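Local coordinates for single-stranded DNA-binding protein DdrB (Deinococcus radiodurans, PDB 4NOE) that binds single-stranded DNA and promotes its accurate annealing, probably as part of the response to DNA damage, at residues A58-S63 with A133-G138. Numbering follows the deposited sequence.
Sequences ADFDWS and AIFRGG
Phe135 brings the edge of its ring to the face of Phe60, an edge-to-face pair with the planes at 75°. The closest atoms are Phe135 CE2 and Phe60 CD1, 3.7 Å apart. Phe135 CZ lies over that face too, away from the ring centre. With chi1 of Phe60 at -175°, CG lies opposite the backbone N, and the ring sets a face against Phe135.

Trp62 and Phe135 approach each other from opposite directions, and their rings meet obliquely. Trp62 CH2 lies 3.5 Å from Phe135 CE1. Trp62 CH2 also touches Ala133 CB at 4.2 Å, near the indole plane at its edge. Within the loop, Phe60 CD2 sits over the centre of the indole. Phe52 meets both phenylalanines, and Tyr107 adds an edge-to-face partner to Trp62. A leucine in place of Phe135 would probably lose the edge-to-face pair and open a gap beside Phe60 and Trp62, where the ring now packs.

Polar bonds lie within the loop. Asp61 OD1 accepts from Ser63 N, which makes an Asx turn, and from Ser63 OG on the same face of the carboxylate. Asp61 OD2 forms a salt bridge with Arg33.

The arrangement is a buried aromatic cluster packing the loop against strand 128-135 of the mixed sheet.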
ATOM      1  N   ALA E  58      10.648  -0.070 -39.522  1.00 29.53           N
ATOM      2  CA  ALA E  58      11.865  -0.504 -40.215  1.00 28.33           C
ATOM      3  C   ALA E  58      12.924   0.597 -40.372  1.00 34.04           C
ATOM      4  O   ALA E  58      14.121   0.322 -40.298  1.00 36.27           O
ATOM      5  CB  ALA E  58      11.512  -1.084 -41.558  1.00 27.15           C
ATOM      6  N   ASP E  59      12.483   1.837 -40.577  1.00 31.58           N
ATOM      7  CA  ASP E  59      13.412   2.929 -40.877  1.00 27.82           C
ATOM      8  C   ASP E  59      13.119   4.153 -40.022  1.00 29.12           C
ATOM      9  O   ASP E  59      13.398   5.295 -40.417  1.00 27.30           O
ATOM     10  CB  ASP E  59      13.319   3.300 -42.357  1.00 25.67           C
ATOM     11  CG  ASP E  59      11.945   3.797 -42.733  1.00 31.63           C
ATOM     12  OD1 ASP E  59      10.996   3.543 -41.965  1.00 32.40           O
ATOM     13  OD2 ASP E  59      11.809   4.446 -43.787  1.00 43.30           O
ATOM     14  N   PHE E  60      12.557   3.913 -38.844  1.00 22.44           N
ATOM     15  CA  PHE E  60      12.258   4.997 -37.924  1.00 22.57           C
ATOM     16  C   PHE E  60      13.522   5.776 -37.566  1.00 21.84           C
ATOM     17  O   PHE E  60      14.579   5.192 -37.327  1.00 22.40           O
ATOM     18  CB  PHE E  60      11.611   4.435 -36.659  1.00 18.78           C
ATOM     19  CG  PHE E  60      11.162   5.483 -35.703  1.00 18.92           C
ATOM     20  CD1 PHE E  60      10.013   6.210 -35.947  1.00 17.48           C
ATOM     21  CD2 PHE E  60      11.892   5.745 -34.553  1.00 16.98           C
ATOM     22  CE1 PHE E  60       9.591   7.183 -35.053  1.00 24.68           C
ATOM     23  CE2 PHE E  60      11.485   6.717 -33.670  1.00 24.32           C
ATOM     24  CZ  PHE E  60      10.331   7.439 -33.920  1.00 28.62           C
ATOM     25  N   ASP E  61      13.419   7.098 -37.526  1.00 24.99           N
ATOM     26  CA  ASP E  61      14.563   7.901 -37.121  1.00 24.32           C
ATOM     27  C   ASP E  61      14.525   8.060 -35.608  1.00 20.52           C
ATOM     28  O   ASP E  61      13.801   8.907 -35.075  1.00 18.83           O
ATOM     29  CB  ASP E  61      14.545   9.260 -37.818  1.00 18.42           C
ATOM     30  CG  ASP E  61      15.837  10.037 -37.621  1.00 30.15           C
ATOM     31  OD1 ASP E  61      16.646   9.671 -36.730  1.00 24.71           O
ATOM     32  OD2 ASP E  61      16.041  11.029 -38.358  1.00 33.82           O
ATOM     33  N   TRP E  62      15.311   7.243 -34.919  1.00 18.96           N
ATOM     34  CA  TRP E  62      15.301   7.241 -33.463  1.00 21.96           C
ATOM     35  C   TRP E  62      15.846   8.534 -32.874  1.00 20.68           C
ATOM     36  O   TRP E  62      15.566   8.854 -31.714  1.00 22.48           O
ATOM     37  CB  TRP E  62      16.049   6.015 -32.918  1.00 20.61           C
ATOM     38  CG  TRP E  62      15.292   4.715 -33.161  1.00 20.86           C
ATOM     39  CD1 TRP E  62      15.487   3.835 -34.183  1.00 18.86           C
ATOM     40  CD2 TRP E  62      14.204   4.189 -32.382  1.00 13.51           C
ATOM     41  NE1 TRP E  62      14.602   2.787 -34.082  1.00 21.97           N
ATOM     42  CE2 TRP E  62      13.804   2.977 -32.985  1.00 13.96           C
ATOM     43  CE3 TRP E  62      13.539   4.618 -31.226  1.00 13.94           C
ATOM     44  CZ2 TRP E  62      12.767   2.180 -32.470  1.00 20.08           C
ATOM     45  CZ3 TRP E  62      12.499   3.831 -30.714  1.00 13.20           C
ATOM     46  CH2 TRP E  62      12.128   2.622 -31.338  1.00 17.42           C
ATOM     47  N   SER E  63      16.603   9.297 -33.665  1.00 16.49           N
ATOM     48  CA  SER E  63      17.132  10.571 -33.167  1.00 19.51           C
ATOM     49  C   SER E  63      16.004  11.572 -32.896  1.00 13.98           C
ATOM     50  O   SER E  63      16.181  12.529 -32.129  1.00 20.06           O
ATOM     51  CB  SER E  63      18.166  11.172 -34.136  1.00 25.30           C
ATOM     52  OG  SER E  63      17.533  11.754 -35.267  1.00 31.01           O
ATOM     53  N   ALA E 133       8.478   2.381 -26.700  1.00 12.06           N
ATOM     54  CA  ALA E 133       7.727   2.629 -27.935  1.00 21.22           C
ATOM     55  C   ALA E 133       7.038   1.367 -28.443  1.00 23.19           C
ATOM     56  O   ALA E 133       7.518   0.241 -28.235  1.00 18.20           O
ATOM     57  CB  ALA E 133       8.658   3.215 -29.046  1.00  8.74           C
ATOM     58  N   ILE E 134       5.913   1.551 -29.116  1.00 19.77           N
ATOM     59  CA  ILE E 134       5.286   0.419 -29.779  1.00 25.14           C
ATOM     60  C   ILE E 134       4.837   0.787 -31.186  1.00 29.54           C
ATOM     61  O   ILE E 134       4.130   1.778 -31.388  1.00 24.78           O
ATOM     62  CB  ILE E 134       4.122  -0.175 -28.957  1.00 26.64           C
ATOM     63  CG1 ILE E 134       3.390  -1.245 -29.766  1.00 28.19           C
ATOM     64  CG2 ILE E 134       3.152   0.903 -28.524  1.00 35.14           C
ATOM     65  CD1 ILE E 134       2.581  -2.198 -28.898  1.00 33.36           C
ATOM     66  N   PHE E 135       5.275   0.006 -32.165  1.00 22.87           N
ATOM     67  CA  PHE E 135       4.895   0.275 -33.538  1.00 21.07           C
ATOM     68  C   PHE E 135       3.722  -0.639 -33.866  1.00 22.22           C
ATOM     69  O   PHE E 135       3.813  -1.876 -33.751  1.00 20.18           O
ATOM     70  CB  PHE E 135       6.094   0.089 -34.475  1.00 25.07           C
ATOM     71  CG  PHE E 135       7.229   1.058 -34.197  1.00 26.21           C
ATOM     72  CD1 PHE E 135       8.085   0.860 -33.121  1.00 19.89           C
ATOM     73  CD2 PHE E 135       7.426   2.172 -35.001  1.00 21.79           C
ATOM     74  CE1 PHE E 135       9.115   1.750 -32.851  1.00 19.11           C
ATOM     75  CE2 PHE E 135       8.457   3.064 -34.740  1.00 26.21           C
ATOM     76  CZ  PHE E 135       9.303   2.849 -33.658  1.00 24.93           C
ATOM     77  N   ARG E 136       2.603  -0.027 -34.234  1.00 35.59           N
ATOM     78  CA  ARG E 136       1.344  -0.753 -34.294  1.00 36.49           C
ATOM     79  C   ARG E 136       0.262   0.018 -35.041  1.00 37.55           C
ATOM     80  O   ARG E 136      -0.100   1.135 -34.659  1.00 34.57           O
ATOM     81  CB  ARG E 136       0.872  -1.070 -32.878  1.00 32.23           C
ATOM     82  CG  ARG E 136      -0.543  -1.620 -32.791  1.00 30.53           C
ATOM     83  CD  ARG E 136      -0.861  -2.000 -31.360  1.00 34.04           C
ATOM     84  NE  ARG E 136      -0.941  -0.837 -30.479  1.00 34.49           N
ATOM     85  CZ  ARG E 136      -0.967  -0.910 -29.152  1.00 35.11           C
ATOM     86  NH1 ARG E 136      -0.894  -2.089 -28.546  1.00 31.66           N
ATOM     87  NH2 ARG E 136      -1.044   0.198 -28.430  1.00 40.43           N
ATOM     88  N   GLY E 137      -0.250  -0.590 -36.107  1.00 35.25           N
ATOM     89  CA  GLY E 137      -1.376  -0.038 -36.837  1.00 39.45           C
ATOM     90  C   GLY E 137      -1.068   1.279 -37.516  1.00 43.12           C
ATOM     91  O   GLY E 137       0.044   1.478 -38.013  1.00 45.93           O
ATOM     92  N   GLY E 138      -2.063   2.168 -37.545  1.00 38.56           N
ATOM     93  CA  GLY E 138      -1.936   3.482 -38.158  1.00 33.18           C
ATOM     94  C   GLY E 138      -1.479   3.425 -39.602  1.00 38.91           C
ATOM     95  O   GLY E 138      -1.424   2.351 -40.206  1.00 41.46           O
TER